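Local coordinates for protein sniffer CG10964-PA (PDB 1SNY) that probably acts as an NADPH-dependent carbonyl reductase of the short-chain dehydrogenase/reductase family, binding NADP on a Rossmann fold, at residues L51-R56 / I74-I79; I168-S173 / S194-A199; S173-I178 / A188-K193. All blocks are in the same frame, centred on the assembly; numbering follows the deposited sequence.

Interaction 1: L51-R56 / I74-I79. With NAP (NADP nicotinamide-adenine-dinucleotide phosphate), chain B.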
loop_
_atom_site.group_PDB
_atom_site.type_symbol
_atom_site.label_atom_id
_atom_site.label_comp_id
_atom_site.label_asym_id
_atom_site.label_seq_id
_atom_site.Cartn_x
_atom_site.Cartn_y
_atom_site.Cartn_z
ATOM N N LEU A 51 14.799 20.508 17.921
ATOM C CA LEU A 51 14.986 19.326 17.097
ATOM C C LEU A 51 14.562 18.115 17.921
ATOM O O LEU A 51 15.354 17.595 18.703
ATOM C CB LEU A 51 16.460 19.203 16.702
ATOM C CG LEU A 51 16.856 18.464 15.419
ATOM C CD1 LEU A 51 18.365 18.544 15.253
ATOM C CD2 LEU A 51 16.400 17.014 15.463
ATOM N N PHE A 52 13.310 17.687 17.766
ATOM C CA PHE A 52 12.815 16.519 18.499
ATOM C C PHE A 52 13.215 15.244 17.776
ATOM O O PHE A 52 13.023 15.108 16.560
ATOM C CB PHE A 52 11.292 16.559 18.656
ATOM C CG PHE A 52 10.794 17.767 19.388
ATOM C CD1 PHE A 52 10.629 18.975 18.722
ATOM C CD2 PHE A 52 10.522 17.706 20.755
ATOM C CE1 PHE A 52 10.199 20.107 19.404
ATOM C CE2 PHE A 52 10.092 18.836 21.444
ATOM C CZ PHE A 52 9.930 20.036 20.769
ATOM N N THR A 53 13.768 14.307 18.536
ATOM C CA THR A 53 14.229 13.043 17.985
ATOM C C THR A 53 13.709 11.883 18.809
ATOM O O THR A 53 13.824 11.885 20.036
ATOM C CB THR A 53 15.763 12.970 17.997
ATOM O OG1 THR A 53 16.225 13.045 19.351
ATOM C CG2 THR A 53 16.358 14.115 17.215
ATOM N N THR A 54 13.142 10.887 18.139
ATOM C CA THR A 54 12.628 9.719 18.833
ATOM C C THR A 54 13.604 8.564 18.664
ATOM O O THR A 54 14.424 8.548 17.742
ATOM C CB THR A 54 11.275 9.251 18.267
ATOM O OG1 THR A 54 11.475 8.702 16.957
ATOM C CG2 THR A 54 10.296 10.406 18.183
ATOM N N CYS A 55 13.511 7.605 19.572
ATOM C CA CYS A 55 14.337 6.407 19.539
ATOM C C CYS A 55 13.709 5.492 20.574
ATOM O O CYS A 55 13.100 5.967 21.530
ATOM C CB CYS A 55 15.805 6.717 19.873
ATOM S SG CYS A 55 16.156 7.257 21.561
ATOM N N ARG A 56 13.832 4.185 20.375
ATOM C CA ARG A 56 13.221 3.231 21.289
ATOM C C ARG A 56 13.993 2.953 22.572
ATOM O O ARG A 56 13.398 2.613 23.595
ATOM C CB ARG A 56 12.941 1.921 20.548
ATOM C CG ARG A 56 11.902 2.078 19.447
ATOM C CD ARG A 56 11.399 0.741 18.934
ATOM N NE ARG A 56 12.377 0.056 18.096
ATOM C CZ ARG A 56 12.150 -1.106 17.494
ATOM N NH1 ARG A 56 10.979 -1.710 17.642
ATOM N NH2 ARG A 56 13.086 -1.659 16.735
ATOM N N ILE A 74 18.583 19.921 20.728
ATOM C CA ILE A 74 18.150 18.549 20.500
ATOM C C ILE A 74 17.291 18.093 21.677
ATOM O O ILE A 74 17.639 18.322 22.834
ATOM C CB ILE A 74 19.363 17.589 20.366
ATOM C CG1 ILE A 74 20.159 17.924 19.099
ATOM C CG2 ILE A 74 18.886 16.144 20.334
ATOM C CD1 ILE A 74 21.369 17.023 18.866
ATOM N N HIS A 75 16.161 17.463 21.374
ATOM C CA HIS A 75 15.252 16.954 22.399
ATOM C C HIS A 75 15.016 15.475 22.111
ATOM O O HIS A 75 14.504 15.120 21.047
ATOM C CB HIS A 75 13.909 17.690 22.346
ATOM C CG HIS A 75 14.008 19.159 22.615
ATOM N ND1 HIS A 75 14.056 19.682 23.889
ATOM C CD2 HIS A 75 14.069 20.217 21.772
ATOM C CE1 HIS A 75 14.140 20.999 23.820
ATOM N NE2 HIS A 75 14.151 21.350 22.546
ATOM N N ILE A 76 15.386 14.612 23.050
ATOM C CA ILE A 76 15.195 13.184 22.857
ATOM C C ILE A 76 13.900 12.703 23.499
ATOM O O ILE A 76 13.672 12.901 24.690
ATOM C CB ILE A 76 16.370 12.377 23.438
ATOM C CG1 ILE A 76 17.680 12.842 22.797
ATOM C CG2 ILE A 76 16.152 10.887 23.186
ATOM C CD1 ILE A 76 18.908 12.087 23.276
ATOM N N LEU A 77 13.049 12.079 22.692
ATOM C CA LEU A 77 11.775 11.551 23.164
ATOM C C LEU A 77 11.831 10.041 22.967
ATOM O O LEU A 77 12.137 9.568 21.870
ATOM C CB LEU A 77 10.621 12.142 22.346
ATOM C CG LEU A 77 10.548 13.673 22.270
ATOM C CD1 LEU A 77 9.488 14.102 21.258
ATOM C CD2 LEU A 77 10.235 14.235 23.638
ATOM N N GLU A 78 11.546 9.283 24.022
ATOM C CA GLU A 78 11.591 7.828 23.922
ATOM C C GLU A 78 10.202 7.243 23.718
ATOM O O GLU A 78 9.275 7.522 24.482
ATOM C CB GLU A 78 12.245 7.225 25.167
ATOM C CG GLU A 78 12.453 5.719 25.071
ATOM C CD GLU A 78 13.274 5.163 26.219
ATOM O OE1 GLU A 78 14.513 5.354 26.219
ATOM O OE2 GLU A 78 12.676 4.543 27.123
ATOM N N ILE A 79 10.066 6.418 22.684
ATOM C CA ILE A 79 8.781 5.819 22.363
ATOM C C ILE A 79 8.911 4.765 21.275
ATOM O O ILE A 79 9.813 4.835 20.437
ATOM C CB ILE A 79 7.796 6.912 21.860
ATOM C CG1 ILE A 79 6.508 6.279 21.330
ATOM C CG2 ILE A 79 8.460 7.733 20.758
ATOM C CD1 ILE A 79 5.477 7.290 20.873
HETATM P PA NAP B . 17.807 1.626 9.571
HETATM O O1A NAP B . 17.375 0.299 9.764
HETATM O O2A NAP B . 19.240 2.107 9.660
HETATM O O5B NAP B . 16.999 2.601 10.548
HETATM C C5B NAP B . 15.575 2.395 10.745
HETATM C C4B NAP B . 15.290 3.379 11.923
HETATM O O4B NAP B . 13.820 3.269 12.216
HETATM C C3B NAP B . 15.958 3.003 13.283
HETATM O O3B NAP B . 16.282 4.238 13.940
HETATM C C2B NAP B . 14.882 2.193 13.975
HETATM O O2B NAP B . 14.988 2.068 15.387
HETATM C C1B NAP B . 13.594 2.941 13.565
HETATM N N9A NAP B . 12.450 2.073 13.791
HETATM C C8A NAP B . 12.067 0.872 13.226
HETATM N N7A NAP B . 10.939 0.376 13.723
HETATM C C5A NAP B . 10.570 1.318 14.672
HETATM C C6A NAP B . 9.460 1.345 15.535
HETATM N N6A NAP B . 8.473 0.419 15.633
HETATM N N1A NAP B . 9.352 2.452 16.398
HETATM C C2A NAP B . 10.313 3.477 16.392
HETATM N N3A NAP B . 11.418 3.470 15.553
HETATM C C4A NAP B . 11.502 2.371 14.712
HETATM O O3 NAP B . 17.319 2.118 8.151
HETATM P PN NAP B . 17.515 3.457 7.343
HETATM O O1N NAP B . 18.262 3.201 6.101
HETATM O O2N NAP B . 18.110 4.437 8.292
HETATM O O5D NAP B . 16.027 3.816 6.939
HETATM C C5D NAP B . 15.514 5.177 7.148
HETATM C C4D NAP B . 14.274 5.350 6.289
HETATM O O4D NAP B . 14.659 5.474 4.896
HETATM C C3D NAP B . 13.250 4.170 6.323
HETATM O O3D NAP B . 11.892 4.670 6.349
HETATM C C2D NAP B . 13.593 3.395 5.060
HETATM O O2D NAP B . 12.544 2.573 4.600
HETATM C C1D NAP B . 13.925 4.480 4.107
HETATM N N1N NAP B . 14.857 4.157 3.003
HETATM C C2N NAP B . 16.212 3.725 3.165
HETATM C C3N NAP B . 16.951 3.464 2.000
HETATM C C7N NAP B . 18.410 3.000 2.114
HETATM O O7N NAP B . 18.994 2.793 1.067
HETATM N N7N NAP B . 18.981 2.842 3.278
HETATM C C4N NAP B . 16.363 3.626 0.665
HETATM C C5N NAP B . 15.017 4.057 0.571
HETATM C C6N NAP B . 14.247 4.327 1.732
HETATM P P2B NAP B . 15.780 0.833 16.123
HETATM O O1X NAP B . 17.267 1.196 16.055
HETATM O O2X NAP B . 15.205 0.907 17.499
HETATM O O3X NAP B . 15.474 -0.436 15.341
#

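Interaction 2: I168-S173 / S194-A199. With NAP (NADP nicotinamide-adenine-dinucleotide phosphate), chain B.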
loop_
_atom_site.group_PDB
_atom_site.type_symbol
_atom_site.label_atom_id
_atom_site.label_comp_id
_atom_site.label_asym_id
_atom_site.label_seq_id
_atom_site.Cartn_x
_atom_site.Cartn_y
_atom_site.Cartn_z
ATOM N N ILE A 168 4.956 17.699 6.151
ATOM C CA ILE A 168 5.118 16.319 6.571
ATOM C C ILE A 168 5.967 15.677 5.488
ATOM O O ILE A 168 5.571 15.658 4.320
ATOM C CB ILE A 168 3.780 15.558 6.623
ATOM C CG1 ILE A 168 2.871 16.173 7.686
ATOM C CG2 ILE A 168 4.040 14.077 6.888
ATOM C CD1 ILE A 168 1.425 15.689 7.606
ATOM N N ILE A 169 7.135 15.172 5.859
ATOM C CA ILE A 169 7.991 14.518 4.882
ATOM C C ILE A 169 7.985 13.037 5.213
ATOM O O ILE A 169 8.426 12.629 6.293
ATOM C CB ILE A 169 9.452 15.005 4.948
ATOM C CG1 ILE A 169 9.517 16.536 4.917
ATOM C CG2 ILE A 169 10.234 14.410 3.762
ATOM C CD1 ILE A 169 9.100 17.154 3.608
ATOM N N ASN A 170 7.463 12.230 4.299
ATOM C CA ASN A 170 7.429 10.792 4.521
ATOM C C ASN A 170 8.585 10.130 3.807
ATOM O O ASN A 170 8.675 10.178 2.579
ATOM C CB ASN A 170 6.125 10.182 4.008
ATOM C CG ASN A 170 4.924 10.618 4.820
ATOM O OD1 ASN A 170 4.983 10.669 6.051
ATOM N ND2 ASN A 170 3.830 10.930 4.141
HETATM N N MSE A 171 9.472 9.517 4.570
HETATM C CA MSE A 171 10.599 8.852 3.953
HETATM C C MSE A 171 10.073 7.613 3.257
HETATM O O MSE A 171 9.621 6.675 3.906
HETATM C CB MSE A 171 11.651 8.471 4.995
HETATM C CG MSE A 171 13.006 8.162 4.378
HETATM SE SE MSE A 171 13.908 9.702 3.598
HETATM C CE MSE A 171 12.446 10.826 3.032
ATOM N N SER A 172 10.104 7.627 1.928
ATOM C CA SER A 172 9.612 6.496 1.148
ATOM C C SER A 172 10.788 5.759 0.518
ATOM O O SER A 172 11.883 5.786 1.051
ATOM C CB SER A 172 8.640 6.995 0.070
ATOM O OG SER A 172 7.978 5.914 -0.572
ATOM N N SER A 173 10.567 5.105 -0.617
ATOM C CA SER A 173 11.630 4.366 -1.301
ATOM C C SER A 173 11.312 4.191 -2.780
ATOM O O SER A 173 10.148 4.094 -3.147
ATOM C CB SER A 173 11.811 2.983 -0.679
ATOM O OG SER A 173 12.587 2.156 -1.536
ATOM N N SER A 194 4.521 1.811 -1.241
ATOM C CA SER A 194 3.563 2.300 -2.232
ATOM C C SER A 194 2.338 2.769 -1.462
ATOM O O SER A 194 1.676 3.724 -1.852
ATOM C CB SER A 194 3.160 1.206 -3.244
ATOM O OG SER A 194 4.248 0.872 -4.072
ATOM N N ALA A 195 2.027 2.098 -0.352
ATOM C CA ALA A 195 0.889 2.509 0.457
ATOM C C ALA A 195 1.183 3.859 1.119
ATOM O O ALA A 195 0.299 4.706 1.221
ATOM C CB ALA A 195 0.583 1.443 1.537
ATOM N N LEU A 196 2.415 4.045 1.592
ATOM C CA LEU A 196 2.812 5.305 2.221
ATOM C C LEU A 196 2.660 6.421 1.192
ATOM O O LEU A 196 2.188 7.502 1.506
ATOM C CB LEU A 196 4.268 5.238 2.685
ATOM C CG LEU A 196 4.851 6.488 3.350
ATOM C CD1 LEU A 196 4.077 6.803 4.628
ATOM C CD2 LEU A 196 6.332 6.269 3.629
ATOM N N ASN A 197 3.056 6.144 -0.047
ATOM C CA ASN A 197 2.931 7.150 -1.103
ATOM C C ASN A 197 1.483 7.580 -1.316
ATOM O O ASN A 197 1.204 8.771 -1.464
ATOM C CB ASN A 197 3.509 6.626 -2.416
ATOM C CG ASN A 197 5.030 6.619 -2.421
ATOM O OD1 ASN A 197 5.670 7.208 -1.544
ATOM N ND2 ASN A 197 5.616 5.958 -3.414
ATOM N N ALA A 198 0.563 6.621 -1.352
ATOM C CA ALA A 198 -0.850 6.936 -1.531
ATOM C C ALA A 198 -1.325 7.804 -0.356
ATOM O O ALA A 198 -2.169 8.686 -0.513
ATOM C CB ALA A 198 -1.678 5.631 -1.631
ATOM N N ALA A 199 -0.786 7.550 0.831
ATOM C CA ALA A 199 -1.148 8.348 2.000
ATOM C C ALA A 199 -0.595 9.768 1.829
ATOM O O ALA A 199 -1.237 10.762 2.167
ATOM C CB ALA A 199 -0.571 7.703 3.266
HETATM P PA NAP B . 17.807 1.626 9.571
HETATM O O1A NAP B . 17.375 0.299 9.764
HETATM O O2A NAP B . 19.240 2.107 9.660
HETATM O O5B NAP B . 16.999 2.601 10.548
HETATM C C5B NAP B . 15.575 2.395 10.745
HETATM C C4B NAP B . 15.290 3.379 11.923
HETATM O O4B NAP B . 13.820 3.269 12.216
HETATM C C3B NAP B . 15.958 3.003 13.283
HETATM O O3B NAP B . 16.282 4.238 13.940
HETATM C C2B NAP B . 14.882 2.193 13.975
HETATM O O2B NAP B . 14.988 2.068 15.387
HETATM C C1B NAP B . 13.594 2.941 13.565
HETATM N N9A NAP B . 12.450 2.073 13.791
HETATM C C8A NAP B . 12.067 0.872 13.226
HETATM N N7A NAP B . 10.939 0.376 13.723
HETATM C C5A NAP B . 10.570 1.318 14.672
HETATM C C6A NAP B . 9.460 1.345 15.535
HETATM N N6A NAP B . 8.473 0.419 15.633
HETATM N N1A NAP B . 9.352 2.452 16.398
HETATM C C2A NAP B . 10.313 3.477 16.392
HETATM N N3A NAP B . 11.418 3.470 15.553
HETATM C C4A NAP B . 11.502 2.371 14.712
HETATM O O3 NAP B . 17.319 2.118 8.151
HETATM P PN NAP B . 17.515 3.457 7.343
HETATM O O1N NAP B . 18.262 3.201 6.101
HETATM O O2N NAP B . 18.110 4.437 8.292
HETATM O O5D NAP B . 16.027 3.816 6.939
HETATM C C5D NAP B . 15.514 5.177 7.148
HETATM C C4D NAP B . 14.274 5.350 6.289
HETATM O O4D NAP B . 14.659 5.474 4.896
HETATM C C3D NAP B . 13.250 4.170 6.323
HETATM O O3D NAP B . 11.892 4.670 6.349
HETATM C C2D NAP B . 13.593 3.395 5.060
HETATM O O2D NAP B . 12.544 2.573 4.600
HETATM C C1D NAP B . 13.925 4.480 4.107
HETATM N N1N NAP B . 14.857 4.157 3.003
HETATM C C2N NAP B . 16.212 3.725 3.165
HETATM C C3N NAP B . 16.951 3.464 2.000
HETATM C C7N NAP B . 18.410 3.000 2.114
HETATM O O7N NAP B . 18.994 2.793 1.067
HETATM N N7N NAP B . 18.981 2.842 3.278
HETATM C C4N NAP B . 16.363 3.626 0.665
HETATM C C5N NAP B . 15.017 4.057 0.571
HETATM C C6N NAP B . 14.247 4.327 1.732
HETATM P P2B NAP B . 15.780 0.833 16.123
HETATM O O1X NAP B . 17.267 1.196 16.055
HETATM O O2X NAP B . 15.205 0.907 17.499
HETATM O O3X NAP B . 15.474 -0.436 15.341
#

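Interaction 3: S173-I178 / A188-K193. With NAP (NADP nicotinamide-adenine-dinucleotide phosphate), chain B.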
loop_
_atom_site.group_PDB
_atom_site.type_symbol
_atom_site.label_atom_id
_atom_site.label_comp_id
_atom_site.label_asym_id
_atom_site.label_seq_id
_atom_site.Cartn_x
_atom_site.Cartn_y
_atom_site.Cartn_z
ATOM N N SER A 173 10.567 5.105 -0.617
ATOM C CA SER A 173 11.630 4.366 -1.301
ATOM C C SER A 173 11.312 4.191 -2.780
ATOM O O SER A 173 10.148 4.094 -3.147
ATOM C CB SER A 173 11.811 2.983 -0.679
ATOM O OG SER A 173 12.587 2.156 -1.536
ATOM N N ILE A 174 12.345 4.144 -3.624
ATOM C CA ILE A 174 12.122 3.979 -5.061
ATOM C C ILE A 174 11.487 2.614 -5.316
ATOM O O ILE A 174 10.832 2.402 -6.337
ATOM C CB ILE A 174 13.447 4.096 -5.865
ATOM C CG1 ILE A 174 13.153 4.162 -7.366
ATOM C CG2 ILE A 174 14.334 2.898 -5.590
ATOM C CD1 ILE A 174 12.459 5.431 -7.824
ATOM N N LEU A 175 11.677 1.690 -4.379
ATOM C CA LEU A 175 11.098 0.354 -4.507
ATOM C C LEU A 175 9.584 0.462 -4.374
ATOM O O LEU A 175 8.850 -0.481 -4.676
ATOM C CB LEU A 175 11.651 -0.586 -3.435
ATOM C CG LEU A 175 13.164 -0.832 -3.440
ATOM C CD1 LEU A 175 13.531 -1.806 -2.340
ATOM C CD2 LEU A 175 13.590 -1.384 -4.787
ATOM N N GLY A 176 9.128 1.619 -3.909
ATOM C CA GLY A 176 7.707 1.860 -3.774
ATOM C C GLY A 176 7.157 2.375 -5.091
ATOM O O GLY A 176 5.957 2.576 -5.237
ATOM N N SER A 177 8.048 2.602 -6.052
ATOM C CA SER A 177 7.627 3.084 -7.365
ATOM C C SER A 177 7.127 1.890 -8.163
ATOM O O SER A 177 7.923 1.080 -8.633
ATOM C CB SER A 177 8.802 3.728 -8.105
ATOM O OG SER A 177 8.429 4.035 -9.433
ATOM N N ILE A 178 5.813 1.779 -8.320
ATOM C CA ILE A 178 5.247 0.649 -9.040
ATOM C C ILE A 178 5.654 0.682 -10.510
ATOM O O ILE A 178 6.064 -0.336 -11.074
ATOM C CB ILE A 178 3.713 0.624 -8.918
ATOM C CG1 ILE A 178 3.311 0.597 -7.436
ATOM C CG2 ILE A 178 3.155 -0.622 -9.611
ATOM C CD1 ILE A 178 1.807 0.647 -7.193
ATOM N N ALA A 188 6.453 -7.251 1.311
ATOM C CA ALA A 188 6.145 -6.433 2.478
ATOM C C ALA A 188 6.640 -4.997 2.309
ATOM O O ALA A 188 5.894 -4.034 2.511
ATOM C CB ALA A 188 6.765 -7.057 3.734
ATOM N N TYR A 189 7.902 -4.858 1.918
ATOM C CA TYR A 189 8.492 -3.541 1.764
ATOM C C TYR A 189 7.827 -2.714 0.669
ATOM O O TYR A 189 7.392 -1.591 0.922
ATOM C CB TYR A 189 9.994 -3.660 1.501
ATOM C CG TYR A 189 10.730 -2.354 1.707
ATOM C CD1 TYR A 189 10.851 -1.791 2.986
ATOM C CD2 TYR A 189 11.283 -1.666 0.630
ATOM C CE1 TYR A 189 11.505 -0.578 3.183
ATOM C CE2 TYR A 189 11.941 -0.449 0.813
ATOM C CZ TYR A 189 12.051 0.088 2.090
ATOM O OH TYR A 189 12.705 1.282 2.267
ATOM N N ARG A 190 7.723 -3.272 -0.534
ATOM C CA ARG A 190 7.109 -2.533 -1.639
ATOM C C ARG A 190 5.673 -2.119 -1.356
ATOM O O ARG A 190 5.299 -0.965 -1.569
ATOM C CB ARG A 190 7.138 -3.351 -2.927
ATOM C CG ARG A 190 8.518 -3.553 -3.540
ATOM C CD ARG A 190 8.370 -4.244 -4.891
ATOM N NE ARG A 190 9.634 -4.688 -5.472
ATOM C CZ ARG A 190 10.494 -3.895 -6.100
ATOM N NH1 ARG A 190 10.237 -2.600 -6.231
ATOM N NH2 ARG A 190 11.606 -4.407 -6.618
ATOM N N THR A 191 4.854 -3.049 -0.877
ATOM C CA THR A 191 3.474 -2.687 -0.607
ATOM C C THR A 191 3.364 -1.577 0.428
ATOM O O THR A 191 2.506 -0.697 0.314
ATOM C CB THR A 191 2.631 -3.898 -0.126
ATOM O OG1 THR A 191 3.225 -4.472 1.045
ATOM C CG2 THR A 191 2.534 -4.946 -1.221
ATOM N N SER A 192 4.216 -1.616 1.453
ATOM C CA SER A 192 4.156 -0.604 2.493
ATOM C C SER A 192 4.587 0.770 2.036
ATOM O O SER A 192 4.041 1.767 2.484
ATOM C CB SER A 192 5.005 -1.009 3.717
ATOM O OG SER A 192 6.405 -0.901 3.466
ATOM N N LYS A 193 5.572 0.831 1.145
ATOM C CA LYS A 193 6.042 2.129 0.663
ATOM C C LYS A 193 5.104 2.680 -0.414
ATOM O O LYS A 193 4.913 3.887 -0.496
ATOM C CB LYS A 193 7.488 2.015 0.154
ATOM C CG LYS A 193 8.511 1.711 1.250
ATOM C CD LYS A 193 8.521 2.783 2.349
ATOM C CE LYS A 193 9.819 2.725 3.156
ATOM N NZ LYS A 193 9.903 3.806 4.180
HETATM P PA NAP B . 17.807 1.626 9.571
HETATM O O1A NAP B . 17.375 0.299 9.764
HETATM O O2A NAP B . 19.240 2.107 9.660
HETATM O O5B NAP B . 16.999 2.601 10.548
HETATM C C5B NAP B . 15.575 2.395 10.745
HETATM C C4B NAP B . 15.290 3.379 11.923
HETATM O O4B NAP B . 13.820 3.269 12.216
HETATM C C3B NAP B . 15.958 3.003 13.283
HETATM O O3B NAP B . 16.282 4.238 13.940
HETATM C C2B NAP B . 14.882 2.193 13.975
HETATM O O2B NAP B . 14.988 2.068 15.387
HETATM C C1B NAP B . 13.594 2.941 13.565
HETATM N N9A NAP B . 12.450 2.073 13.791
HETATM C C8A NAP B . 12.067 0.872 13.226
HETATM N N7A NAP B . 10.939 0.376 13.723
HETATM C C5A NAP B . 10.570 1.318 14.672
HETATM C C6A NAP B . 9.460 1.345 15.535
HETATM N N6A NAP B . 8.473 0.419 15.633
HETATM N N1A NAP B . 9.352 2.452 16.398
HETATM C C2A NAP B . 10.313 3.477 16.392
HETATM N N3A NAP B . 11.418 3.470 15.553
HETATM C C4A NAP B . 11.502 2.371 14.712
HETATM O O3 NAP B . 17.319 2.118 8.151
HETATM P PN NAP B . 17.515 3.457 7.343
HETATM O O1N NAP B . 18.262 3.201 6.101
HETATM O O2N NAP B . 18.110 4.437 8.292
HETATM O O5D NAP B . 16.027 3.816 6.939
HETATM C C5D NAP B . 15.514 5.177 7.148
HETATM C C4D NAP B . 14.274 5.350 6.289
HETATM O O4D NAP B . 14.659 5.474 4.896
HETATM C C3D NAP B . 13.250 4.170 6.323
HETATM O O3D NAP B . 11.892 4.670 6.349
HETATM C C2D NAP B . 13.593 3.395 5.060
HETATM O O2D NAP B . 12.544 2.573 4.600
HETATM C C1D NAP B . 13.925 4.480 4.107
HETATM N N1N NAP B . 14.857 4.157 3.003
HETATM C C2N NAP B . 16.212 3.725 3.165
HETATM C C3N NAP B . 16.951 3.464 2.000
HETATM C C7N NAP B . 18.410 3.000 2.114
HETATM O O7N NAP B . 18.994 2.793 1.067
HETATM N N7N NAP B . 18.981 2.842 3.278
HETATM C C4N NAP B . 16.363 3.626 0.665
HETATM C C5N NAP B . 15.017 4.057 0.571
HETATM C C6N NAP B . 14.247 4.327 1.732
HETATM P P2B NAP B . 15.780 0.833 16.123
HETATM O O1X NAP B . 17.267 1.196 16.055
HETATM O O2X NAP B . 15.205 0.907 17.499
HETATM O O3X NAP B . 15.474 -0.436 15.341
HETATM O O HOH W 1 14.751 0.780 0.525
#

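Interaction 1: L51-R56 / I74-I79
Phe52 and His75 lie side by side on two neighbouring parallel strands, the outer beta-alpha-beta unit of the Rossmann fold, whose connecting helix is 62-70. Their rings form an offset stack, centroids 4.9 Å apart and planes at 22°, while Leu77 CD1 reaches Phe52 CD2 on the same side of the sheet and helix 87-98 covers that side. Leu51, Thr53, Ile74 and Ile76 face the other side, toward helices 62-70 and 32-42, and there Cys55 SG rests on Ile76 CG2. Thr53 is tied to 74-79 at three points: its N and O bond to His75 O and Leu77 N, and its OG1 adds a second grip on His75 O at 3.2 Å. Where strand 50-55 ends, Arg56 takes the cofactor. Its CB lies 3.9 Å from phosphate O2X of NADP, CG passes 3.6 Å from Ile79 O, and CD lies beside adenine N1A. The chain, extended through CD, bends there (chi3 -74°), turning NE and NH2 onto the phosphate: NE meets O2X of NADP at 3.0 Å, and NH2 meets O3X of NADP at the same distance. One face of the guanidinium covers the adenine, with Asp80 as a long, weak ion-pair partner for NH1. Cut back to alanine, this position would probably leave the 2'-phosphate without two N-H donors and the adenine without its cover, weakening the hold on the phosphate that distinguishes NADP from NAD. At the far end of 74-79, Ile79 N closes the ladder on Cys55 O at 3.3 Å.

Interaction 2: I168-S173 / S194-A199
Ser172 OG, anti to the backbone N (chi1 -171°), is aimed at the helix, and Asn197 CG, beside its own N (chi1 -75°), brings OD1 to meet it just past the end of strand 167-171. The contact belongs to the beta-alpha-beta unit of the Rossmann fold in which helix 187-207 follows this strand and leads on to strand 213-217. Ser172 OG donates to Asn197 OD1 over 2.8 Å, approaching at 117° to the amide C=O and tilted from its plane. Ser216 OG bonds to the same oxygen, so two hydroxyls from neighbouring strand ends grip OD1 and probably limit the amide's rotation.

Beside this polar link sits Leu196, which points toward the strand and spreads its two methyls over it. CD1 rests 3.9 Å from Asn170 CG, while CD2 lies 3.9 Å from Asn170 CB and also reaches the backbone. The buried amide of Asn170 is itself engaged at both ends, by Asn108 and Thr200. Ser194, Ala195, Asn197 and Ala198 also pack against the second subunit, so one helix serves both the sheet and the dimer interface. Met171, here selenomethionine, turns away from the helix toward the nicotinamide ribose, its CG 3.2 Å from O4D of NADP. Its carbonyl faces the helix instead: Met171 O touches Leu196 CD2 at 3.3 Å.

Interaction 3: S173-I178 / A188-K193
Arg190 NH1 donates to Leu175 O over 3.0 Å, the sole direct hydrogen bond between the loop 173-178 and the helix turn 188-193. The nitrogen lies in the carbonyl plane, on a lone pair, though the N-H is bent to 136°. The stretched arm of Arg190 runs alongside the same oxygen; NH2 bonds to Gly184 O and NE, weakly, to Gly185 O, so the guanidinium ties two parts of the one strand-to-helix connection to the helix. Within the loop, Leu175 N bonds to Ser173 OG, an ST turn that fixes this hydroxyl at the edge of the Tyr189 ring.

Apolar contacts fill the space between. Leu175 CD1 packs 3.7 Å from Tyr189 CD2, the two side chains crossing at about a right angle. Gly176, lacking a side chain, lets the loop come close: its CA is 3.9 Å from Lys193 CB. Ser173 CB packs on nicotinamide C5N.

Tyr189 and Lys193 form the YxxxK motif of the short-chain dehydrogenases, one helical turn apart, with Lys193 CG against one face of the tyrosine ring.

Both bond to the cofactor. Tyr189, its CG trans to the backbone N (chi1 -164°), sends its ring out along the loop until OH makes a hydrogen bond of 2.7 Å with O2D of NADP. Lys193 NZ reaches O3D at 3.1 Å and, more weakly, O2D; it also bonds to Met171 O, which positions the ammonium beside the ribose hydroxyls.

A water completes the polar set, bridging Tyr189 OH at 2.7 Å and Ser173 OG at 3.3 Å.

In the fold
Interactions 2 and 3 are buried neighbours that share Ser173 and helix 187-207, and both reach the second subunit. Interaction 1 is only partly buried, at the edge of the sheet across the centre of the chain, about 21 and 26 Å from them between centres. It is also the one contact built from strand against strand, with a regular backbone ladder; 168-173/194-199 sets strand against helix and 173-178/188-193 sets loop against helix, each held by side-chain packing and a single hydrogen bond from a side chain. NADP spans them: its adenine and 2'-phosphate lie at interaction 1, its nicotinamide and the ribose attached to it at the other two. Ser194 OG to Gly176 O joins interactions 2 and 3 directly.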